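Local coordinates for protein iron transport multicopper oxidase FET3 (Saccharomyces cerevisiae, PDB 1ZPU) that oxidizes ferrous iron, and also cuprous copper, with molecular oxygen using four bound copper ions, feeding ferric iron to a membrane permease for high-affinity uptake, at residues K345-T348 against L349-V352; G356-A359 against N360-E363; D480-G483 against I484-A487; A506-N510 against A511-T515. One frame throughout, in Å; residues are numbered along the deposited sequence.

Contact 1. Residues K345-T348 against L349-V352; sequences KVPT and LMTV
M350 overlaps the pyrrolidine ring of P347, three residues earlier, its SD 3.8 Å from CB and 4.1 Å from CG of that proline. A bend in the methionine chain (chi2 63°) keeps the thioether beside the ring. Nearer the backbone, CB of M350 meets CG1 of V346 at 3.9 Å. The same methyl, set anti to the valine N (chi1 -175°), also lies 3.7 Å from CG2 of T351, and V346 thus touches two successive residues of the first helical turn. With an alanine here CG, the sulfur and the terminal methyl would be gone, and P347 would probably lose its apolar cover on that side, opening a gap that extends to T507.

P347 holds the N-cap position, where the N-H that proline lacks is not needed by the helix. Its carbonyl accepts from T351 N at 3.2 Å, almost head-on to the C=O bond. One residue on, T348 O receives V352 N at 3.2 Å in a straight bond (N-H...O 166°) lying in the carbonyl plane. T351 N adds a weak second bond to T348 O, and T351 OG1 another weak one. The hydroxyl of T348 itself turns to the backbone O of F77, giving a buried polar atom its partner.

The short helix 348-352 packs on two adjacent strands of one sheet and on helix 481-486: T348 and L349 rest on V458 of strand 457-463, T348 also on V476 and V478 of strand 474-479, and L349 and V352 on I484 of the helix.

Contact 2. Residues G356-A359 against N360-E363; sequences GDQA and NNSE. With NAG (2-acetamido-2-deoxy-beta-D-glucopyranose), chain B.
Q358 and N361 send their amides out to neighbouring positions, NE2 of Q358 lying 4.2 Å from ND2 of N361, a loose approach of two nitrogens. What fixes the pair is the main chain: N361 N donates to Q358 O at 3.2 Å, closing a type I beta turn, with the N-H reaching the oxygen from above the carbonyl plane. A359, inside the turn, points its methyl away from the following residues and onto P481 and Q485, where a small apolar group fits the buried side.

N360 and N361 both place CG anti to the backbone N. N360 (chi1 -166°) carries its amide away from the turn, and its ND2 is bonded covalently to C1 of an N-acetylglucosamine at 1.5 Å. The side chain is flanked by I373, E375 and F482, the last against its CB. N361 instead keeps its OD1 close to home, where it accepts E363 N at 3.1 Å and starts the chain into a 3-10 segment; asparagine has just the reach for this.

Together N360, N361 and S362 form the Asn-X-Ser sequon of N-linked glycosylation, here displayed on a beta turn that runs into an Asx turn.

Contact 3. Residues D480-G483 against I484-A487; sequences DPFG and IQDA
D480 accepts I484 N on its backbone O at 3.2 Å and so opens the helix as its N-cap residue. P481 follows in the first turn, where a missing N-H costs nothing. Its carbonyl takes Q485 N at 3.0 Å, and its CA is met by CD1 of I484 at 3.8 Å, the isoleucine chain laid back along the helix. This is regular i to i+4 bonding, forming the short alpha-helix that follows strand 474-479 of the third plastocyanin-like domain.

F482 bonds through its O to D486 N at 3.0 Å. Its ring runs alongside Q485, pointing the same way: OE1 of Q485 comes to the ring edge, 3.2 Å from CD2 and in the ring plane, while the amide plane is turned 42° from it. Such an edge carries slightly positive hydrogens, suiting an oxygen. NE2 of Q485, at the other corner of that amide, donates to both V352 O and G356 O; a leucine in its place would probably leave these two carbonyls without their shared donor.

G483 gives its O, at 3.3 Å, to N of A487, the first residue to leave helical phi/psi. A CB on G483 would probably crowd the carboxylate of D480 as placed.

Contact 4. Residues A506-N510 against A511-T515; sequences ATEGN and AAANT
The carboxylate of E508 turns one of its faces to the residues that follow in the chain. CA of A513 lies over that face above OE2, 3.2 Å from it, and A511 O lies on the same side, 3.7 Å from OE1. The methyl of A513, also 3.2 Å from OE2, comes in more obliquely, nearer the carboxylate plane. E508 reaches this position with CG anti to its own carbonyl carbon (chi1 -69°) and an extended chain beyond, which swings the carboxylate across the bend made by the following residues. At A513, a side chain as small as alanine's is consistent with so close a backbone approach to the acid.

The amide of N510 is directed the other way, with CG anti to the backbone N (chi1 -166°), and the side chain packs against P344; the backbone here has a positive phi of 52°. N514 bends its side chain in toward the main chain of E508 and G509. G509 lies between these parts.

Van der Waals contact accounts for much of the approach between the two halves. The second half is shaped by its own bond, N514 N to A512 O at 2.8 Å. Further anchoring comes from the rest of the chain: E508 O accepts from S354 OG, and A511 leans on K345. The arrangement is an irregular loop beyond helix 494-502, with an inverse gamma turn centred on A513, lying away from the copper sites.

The four contacts follow one another along the chain and gather at the periphery of the third plastocyanin-like domain, their centres 22 to 30 Å from the centre of the chain. From contact 1, at helix 348-352, contact 4 lies about 8 Å away, centre to centre, contact 2 about 12 Å and contact 3 about 14 Å. Helix 481-486 of contact 3 touches both contact 1 and the glycosylated turn of contact 2, while the C-terminal loop of contact 4 packs over V346 and T351 of contact 1 without touching contact 3. The side chain of T348, in contact 1, is about 11 Å from that of the type 3 copper ligand H397; contact 2 bears one of the glycans.

Contact 1. Residues K345-T348 against L349-V352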
loop_
_atom_site.group_PDB
_atom_site.type_symbol
_atom_site.label_atom_id
_atom_site.label_comp_id
_atom_site.label_asym_id
_atom_site.label_seq_id
_atom_site.Cartn_x
_atom_site.Cartn_y
_atom_site.Cartn_z
ATOM N N LYS A 345 -4.804 -6.702 -22.227
ATOM C CA LYS A 345 -4.753 -5.743 -23.338
ATOM C C LYS A 345 -5.749 -4.589 -23.185
ATOM O O LYS A 345 -5.604 -3.539 -23.822
ATOM C CB LYS A 345 -4.986 -6.459 -24.672
ATOM C CG LYS A 345 -3.707 -6.972 -25.342
ATOM C CD LYS A 345 -3.994 -7.958 -26.470
ATOM C CE LYS A 345 -2.858 -8.963 -26.617
ATOM N NZ LYS A 345 -3.380 -10.323 -26.978
ATOM N N VAL A 346 -6.766 -4.806 -22.352
ATOM C CA VAL A 346 -7.799 -3.810 -22.069
ATOM C C VAL A 346 -8.053 -3.800 -20.559
ATOM O O VAL A 346 -8.261 -4.862 -19.967
ATOM C CB VAL A 346 -9.132 -4.108 -22.835
ATOM C CG1 VAL A 346 -10.145 -2.988 -22.631
ATOM C CG2 VAL A 346 -8.877 -4.318 -24.321
ATOM N N PRO A 347 -8.047 -2.598 -19.941
ATOM C CA PRO A 347 -8.234 -2.437 -18.497
ATOM C C PRO A 347 -9.485 -3.157 -18.025
ATOM O O PRO A 347 -10.498 -3.110 -18.713
ATOM C CB PRO A 347 -8.439 -0.931 -18.338
ATOM C CG PRO A 347 -7.805 -0.317 -19.524
ATOM C CD PRO A 347 -7.866 -1.302 -20.625
ATOM N N THR A 348 -9.412 -3.806 -16.864
ATOM C CA THR A 348 -10.534 -4.578 -16.327
ATOM C C THR A 348 -11.847 -3.800 -16.389
ATOM O O THR A 348 -12.816 -4.267 -16.996
ATOM C CB THR A 348 -10.290 -5.015 -14.865
ATOM O OG1 THR A 348 -8.959 -5.523 -14.722
ATOM C CG2 THR A 348 -11.289 -6.092 -14.448
ATOM N N LEU A 349 -11.858 -2.612 -15.780
ATOM C CA LEU A 349 -13.056 -1.767 -15.738
ATOM C C LEU A 349 -13.624 -1.455 -17.128
ATOM O O LEU A 349 -14.838 -1.498 -17.337
ATOM C CB LEU A 349 -12.790 -0.479 -14.953
ATOM C CG LEU A 349 -13.916 0.537 -14.737
ATOM C CD1 LEU A 349 -15.082 -0.042 -13.960
ATOM C CD2 LEU A 349 -13.367 1.733 -14.015
ATOM N N MET A 350 -12.740 -1.170 -18.076
ATOM C CA MET A 350 -13.148 -0.863 -19.434
ATOM C C MET A 350 -13.907 -2.017 -20.098
ATOM O O MET A 350 -14.805 -1.781 -20.927
ATOM C CB MET A 350 -11.937 -0.434 -20.262
ATOM C CG MET A 350 -11.629 1.058 -20.197
ATOM S SD MET A 350 -11.193 1.694 -18.555
ATOM C CE MET A 350 -10.457 3.272 -18.999
ATOM N N THR A 351 -13.571 -3.255 -19.731
ATOM C CA THR A 351 -14.290 -4.397 -20.306
ATOM C C THR A 351 -15.630 -4.613 -19.614
ATOM O O THR A 351 -16.621 -4.889 -20.290
ATOM C CB THR A 351 -13.461 -5.723 -20.445
ATOM O OG1 THR A 351 -13.740 -6.614 -19.359
ATOM C CG2 THR A 351 -11.968 -5.460 -20.548
ATOM N N VAL A 352 -15.685 -4.452 -18.290
ATOM C CA VAL A 352 -16.980 -4.516 -17.587
ATOM C C VAL A 352 -17.978 -3.452 -18.089
ATOM O O VAL A 352 -19.181 -3.723 -18.220
ATOM C CB VAL A 352 -16.868 -4.544 -16.015
ATOM C CG1 VAL A 352 -15.460 -4.345 -15.539
ATOM C CG2 VAL A 352 -17.836 -3.559 -15.354
#

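Contact 2. Residues G356-A359 against N360-E363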
loop_
_atom_site.group_PDB
_atom_site.type_symbol
_atom_site.label_atom_id
_atom_site.label_comp_id
_atom_site.label_asym_id
_atom_site.label_seq_id
_atom_site.Cartn_x
_atom_site.Cartn_y
_atom_site.Cartn_z
ATOM N N GLY A 356 -21.667 -5.536 -21.389
ATOM C CA GLY A 356 -23.104 -5.643 -21.169
ATOM C C GLY A 356 -23.483 -6.710 -20.161
ATOM O O GLY A 356 -23.099 -6.651 -18.998
ATOM N N ASP A 357 -24.230 -7.702 -20.618
ATOM C CA ASP A 357 -24.757 -8.731 -19.731
ATOM C C ASP A 357 -23.802 -9.907 -19.524
ATOM O O ASP A 357 -24.111 -10.843 -18.786
ATOM C CB ASP A 357 -26.138 -9.187 -20.208
ATOM C CG ASP A 357 -27.195 -8.098 -20.038
ATOM O OD1 ASP A 357 -28.227 -8.133 -20.755
ATOM O OD2 ASP A 357 -26.985 -7.198 -19.184
ATOM N N GLN A 358 -22.630 -9.839 -20.151
ATOM C CA GLN A 358 -21.632 -10.901 -20.057
ATOM C C GLN A 358 -20.584 -10.606 -18.976
ATOM O O GLN A 358 -19.591 -11.331 -18.823
ATOM C CB GLN A 358 -20.939 -11.081 -21.406
ATOM C CG GLN A 358 -21.800 -11.685 -22.482
ATOM C CD GLN A 358 -21.001 -12.567 -23.417
ATOM O OE1 GLN A 358 -20.852 -12.263 -24.602
ATOM N NE2 GLN A 358 -20.470 -13.667 -22.882
ATOM N N ALA A 359 -20.815 -9.537 -18.227
ATOM C CA ALA A 359 -19.900 -9.092 -17.193
ATOM C C ALA A 359 -19.813 -10.048 -15.998
ATOM O O ALA A 359 -18.887 -9.951 -15.201
ATOM C CB ALA A 359 -20.300 -7.701 -16.736
ATOM N N ASN A 360 -20.773 -10.958 -15.879
ATOM C CA ASN A 360 -20.800 -11.925 -14.785
ATOM C C ASN A 360 -19.988 -13.178 -15.090
ATOM O O ASN A 360 -19.708 -13.979 -14.193
ATOM C CB ASN A 360 -22.240 -12.316 -14.429
ATOM C CG ASN A 360 -22.335 -13.054 -13.095
ATOM O OD1 ASN A 360 -21.521 -12.827 -12.190
ATOM N ND2 ASN A 360 -23.335 -13.940 -12.970
ATOM N N ASN A 361 -19.622 -13.344 -16.360
ATOM C CA ASN A 361 -18.803 -14.470 -16.805
ATOM C C ASN A 361 -17.314 -14.167 -16.606
ATOM O O ASN A 361 -16.756 -13.290 -17.265
ATOM C CB ASN A 361 -19.116 -14.791 -18.272
ATOM C CG ASN A 361 -18.272 -15.925 -18.826
ATOM O OD1 ASN A 361 -17.574 -16.630 -18.090
ATOM N ND2 ASN A 361 -18.338 -16.110 -20.140
ATOM N N SER A 362 -16.683 -14.902 -15.693
ATOM C CA SER A 362 -15.290 -14.657 -15.298
ATOM C C SER A 362 -14.291 -14.828 -16.443
ATOM O O SER A 362 -13.223 -14.200 -16.444
ATOM C CB SER A 362 -14.906 -15.566 -14.124
ATOM O OG SER A 362 -14.839 -16.931 -14.521
ATOM N N GLU A 363 -14.663 -15.665 -17.410
ATOM C CA GLU A 363 -13.811 -16.028 -18.536
ATOM C C GLU A 363 -13.321 -14.822 -19.336
ATOM O O GLU A 363 -12.180 -14.816 -19.809
ATOM C CB GLU A 363 -14.561 -16.993 -19.458
ATOM C CG GLU A 363 -13.672 -17.695 -20.451
ATOM C CD GLU A 363 -14.447 -18.573 -21.404
ATOM O OE1 GLU A 363 -15.302 -18.050 -22.162
ATOM O OE2 GLU A 363 -14.190 -19.796 -21.406
HETATM C C1 NAG B . -23.326 -14.631 -11.691
HETATM C C2 NAG B . -23.388 -16.152 -11.495
HETATM C C3 NAG B . -24.779 -16.718 -11.118
HETATM C C4 NAG B . -25.932 -15.711 -10.904
HETATM C C5 NAG B . -25.542 -14.235 -11.116
HETATM C C6 NAG B . -26.431 -13.250 -10.360
HETATM C C7 NAG B . -21.717 -17.185 -13.008
HETATM C C8 NAG B . -21.405 -17.336 -14.474
HETATM N N2 NAG B . -22.965 -16.809 -12.723
HETATM O O3 NAG B . -24.675 -17.556 -9.979
HETATM O O4 NAG B . -27.002 -16.063 -11.769
HETATM O O5 NAG B . -24.190 -14.019 -10.754
HETATM O O6 NAG B . -26.349 -11.984 -11.012
HETATM O O7 NAG B . -20.855 -17.415 -12.154
#

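Contact 3. Residues D480-G483 against I484-A487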
loop_
_atom_site.group_PDB
_atom_site.type_symbol
_atom_site.label_atom_id
_atom_site.label_comp_id
_atom_site.label_asym_id
_atom_site.label_seq_id
_atom_site.Cartn_x
_atom_site.Cartn_y
_atom_site.Cartn_z
ATOM N N ASP A 480 -19.684 -6.982 -7.865
ATOM C CA ASP A 480 -20.844 -7.005 -8.777
ATOM C C ASP A 480 -20.754 -6.044 -9.968
ATOM O O ASP A 480 -21.162 -4.885 -9.881
ATOM C CB ASP A 480 -22.200 -6.890 -8.042
ATOM C CG ASP A 480 -22.417 -5.536 -7.409
ATOM O OD1 ASP A 480 -21.419 -4.870 -7.065
ATOM O OD2 ASP A 480 -23.591 -5.141 -7.250
ATOM N N PRO A 481 -20.202 -6.539 -11.090
ATOM C CA PRO A 481 -20.063 -5.764 -12.317
ATOM C C PRO A 481 -21.379 -5.147 -12.768
ATOM O O PRO A 481 -21.363 -4.110 -13.427
ATOM C CB PRO A 481 -19.592 -6.802 -13.344
ATOM C CG PRO A 481 -19.861 -8.137 -12.716
ATOM C CD PRO A 481 -19.686 -7.907 -11.257
ATOM N N PHE A 482 -22.506 -5.766 -12.420
ATOM C CA PHE A 482 -23.804 -5.189 -12.773
ATOM C C PHE A 482 -24.092 -3.936 -11.951
ATOM O O PHE A 482 -24.656 -2.973 -12.464
ATOM C CB PHE A 482 -24.940 -6.211 -12.648
ATOM C CG PHE A 482 -24.815 -7.382 -13.590
ATOM C CD1 PHE A 482 -25.031 -8.680 -13.136
ATOM C CD2 PHE A 482 -24.474 -7.192 -14.927
ATOM C CE1 PHE A 482 -24.913 -9.770 -13.999
ATOM C CE2 PHE A 482 -24.353 -8.275 -15.793
ATOM C CZ PHE A 482 -24.572 -9.565 -15.326
ATOM N N GLY A 483 -23.689 -3.946 -10.683
ATOM C CA GLY A 483 -23.758 -2.753 -9.835
ATOM C C GLY A 483 -22.933 -1.610 -10.401
ATOM O O GLY A 483 -23.350 -0.455 -10.351
ATOM N N ILE A 484 -21.764 -1.947 -10.946
ATOM C CA ILE A 484 -20.882 -0.978 -11.601
ATOM C C ILE A 484 -21.580 -0.362 -12.811
ATOM O O ILE A 484 -21.612 0.857 -12.951
ATOM C CB ILE A 484 -19.526 -1.606 -12.028
ATOM C CG1 ILE A 484 -18.693 -1.984 -10.811
ATOM C CG2 ILE A 484 -18.724 -0.662 -12.909
ATOM C CD1 ILE A 484 -17.655 -3.025 -11.120
ATOM N N GLN A 485 -22.151 -1.207 -13.669
ATOM C CA GLN A 485 -22.799 -0.740 -14.894
ATOM C C GLN A 485 -24.006 0.140 -14.597
ATOM O O GLN A 485 -24.257 1.115 -15.303
ATOM C CB GLN A 485 -23.255 -1.916 -15.754
ATOM C CG GLN A 485 -22.163 -2.664 -16.486
ATOM C CD GLN A 485 -22.661 -3.985 -17.074
ATOM O OE1 GLN A 485 -23.659 -4.548 -16.622
ATOM N NE2 GLN A 485 -21.956 -4.486 -18.078
ATOM N N ASP A 486 -24.755 -0.220 -13.558
ATOM C CA ASP A 486 -26.018 0.446 -13.247
ATOM C C ASP A 486 -25.834 1.845 -12.679
ATOM O O ASP A 486 -26.683 2.707 -12.891
ATOM C CB ASP A 486 -26.861 -0.408 -12.298
ATOM C CG ASP A 486 -27.425 -1.658 -12.972
ATOM O OD1 ASP A 486 -27.066 -1.942 -14.141
ATOM O OD2 ASP A 486 -28.231 -2.367 -12.328
ATOM N N ALA A 487 -24.733 2.067 -11.963
ATOM C CA ALA A 487 -24.451 3.387 -11.411
ATOM C C ALA A 487 -23.944 4.336 -12.492
ATOM O O ALA A 487 -23.021 4.014 -13.242
ATOM C CB ALA A 487 -23.459 3.295 -10.263
#

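Contact 4. Residues A506-N510 against A511-T515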
loop_
_atom_site.group_PDB
_atom_site.type_symbol
_atom_site.label_atom_id
_atom_site.label_comp_id
_atom_site.label_asym_id
_atom_site.label_seq_id
_atom_site.Cartn_x
_atom_site.Cartn_y
_atom_site.Cartn_z
ATOM N N ALA A 506 -6.879 0.253 -25.969
ATOM C CA ALA A 506 -8.296 0.129 -26.305
ATOM C C ALA A 506 -9.213 0.181 -25.079
ATOM O O ALA A 506 -8.782 -0.054 -23.948
ATOM C CB ALA A 506 -8.546 -1.148 -27.098
ATOM N N THR A 507 -10.479 0.510 -25.335
ATOM C CA THR A 507 -11.575 0.270 -24.393
ATOM C C THR A 507 -12.605 -0.698 -25.015
ATOM O O THR A 507 -13.712 -0.305 -25.405
ATOM C CB THR A 507 -12.262 1.558 -23.931
ATOM O OG1 THR A 507 -13.480 1.198 -23.265
ATOM C CG2 THR A 507 -12.575 2.509 -25.130
ATOM N N GLU A 508 -12.224 -1.968 -25.109
ATOM C CA GLU A 508 -13.036 -2.976 -25.781
ATOM C C GLU A 508 -13.549 -4.052 -24.815
ATOM O O GLU A 508 -14.358 -3.744 -23.944
ATOM C CB GLU A 508 -12.253 -3.560 -26.955
ATOM C CG GLU A 508 -12.057 -2.551 -28.101
ATOM C CD GLU A 508 -11.285 -3.125 -29.290
ATOM O OE1 GLU A 508 -10.066 -3.391 -29.139
ATOM O OE2 GLU A 508 -11.897 -3.292 -30.379
ATOM N N GLY A 509 -13.095 -5.296 -24.960
ATOM C CA GLY A 509 -13.547 -6.381 -24.084
ATOM C C GLY A 509 -12.494 -7.455 -23.888
ATOM O O GLY A 509 -12.727 -8.631 -24.176
ATOM N N ASN A 510 -11.341 -7.035 -23.371
ATOM C CA ASN A 510 -10.126 -7.846 -23.300
ATOM C C ASN A 510 -9.705 -8.479 -24.641
ATOM O O ASN A 510 -10.318 -9.448 -25.128
ATOM C CB ASN A 510 -10.211 -8.884 -22.193
ATOM C CG ASN A 510 -8.867 -9.488 -21.878
ATOM O OD1 ASN A 510 -7.928 -9.422 -22.683
ATOM N ND2 ASN A 510 -8.759 -10.086 -20.699
ATOM N N ALA A 511 -8.630 -7.921 -25.205
ATOM C CA ALA A 511 -8.173 -8.210 -26.554
ATOM C C ALA A 511 -9.313 -7.948 -27.536
ATOM O O ALA A 511 -9.536 -6.794 -27.906
ATOM C CB ALA A 511 -7.618 -9.636 -26.659
ATOM N N ALA A 512 -10.067 -9.001 -27.882
ATOM C CA ALA A 512 -11.004 -9.016 -29.028
ATOM C C ALA A 512 -12.009 -7.862 -29.090
ATOM O O ALA A 512 -12.497 -7.381 -28.067
ATOM C CB ALA A 512 -11.728 -10.398 -29.160
ATOM N N ALA A 513 -12.323 -7.464 -30.322
ATOM C CA ALA A 513 -13.086 -6.252 -30.625
ATOM C C ALA A 513 -14.583 -6.400 -30.376
ATOM O O ALA A 513 -15.373 -6.407 -31.334
ATOM C CB ALA A 513 -12.831 -5.824 -32.089
ATOM N N ASN A 514 -14.973 -6.514 -29.103
ATOM C CA ASN A 514 -16.393 -6.664 -28.729
ATOM C C ASN A 514 -17.137 -7.650 -29.635
ATOM O O ASN A 514 -18.310 -7.431 -29.958
ATOM C CB ASN A 514 -17.120 -5.305 -28.815
ATOM C CG ASN A 514 -16.925 -4.428 -27.580
ATOM O OD1 ASN A 514 -15.993 -4.621 -26.780
ATOM N ND2 ASN A 514 -17.812 -3.443 -27.426
ATOM N N THR A 515 -16.460 -8.718 -30.054
ATOM C CA THR A 515 -16.960 -9.527 -31.165
ATOM C C THR A 515 -17.402 -10.945 -30.773
ATOM O O THR A 515 -18.501 -11.362 -31.151
ATOM C CB THR A 515 -15.984 -9.493 -32.391
ATOM O OG1 THR A 515 -16.461 -10.351 -33.446
ATOM C CG2 THR A 515 -14.543 -9.864 -31.965
#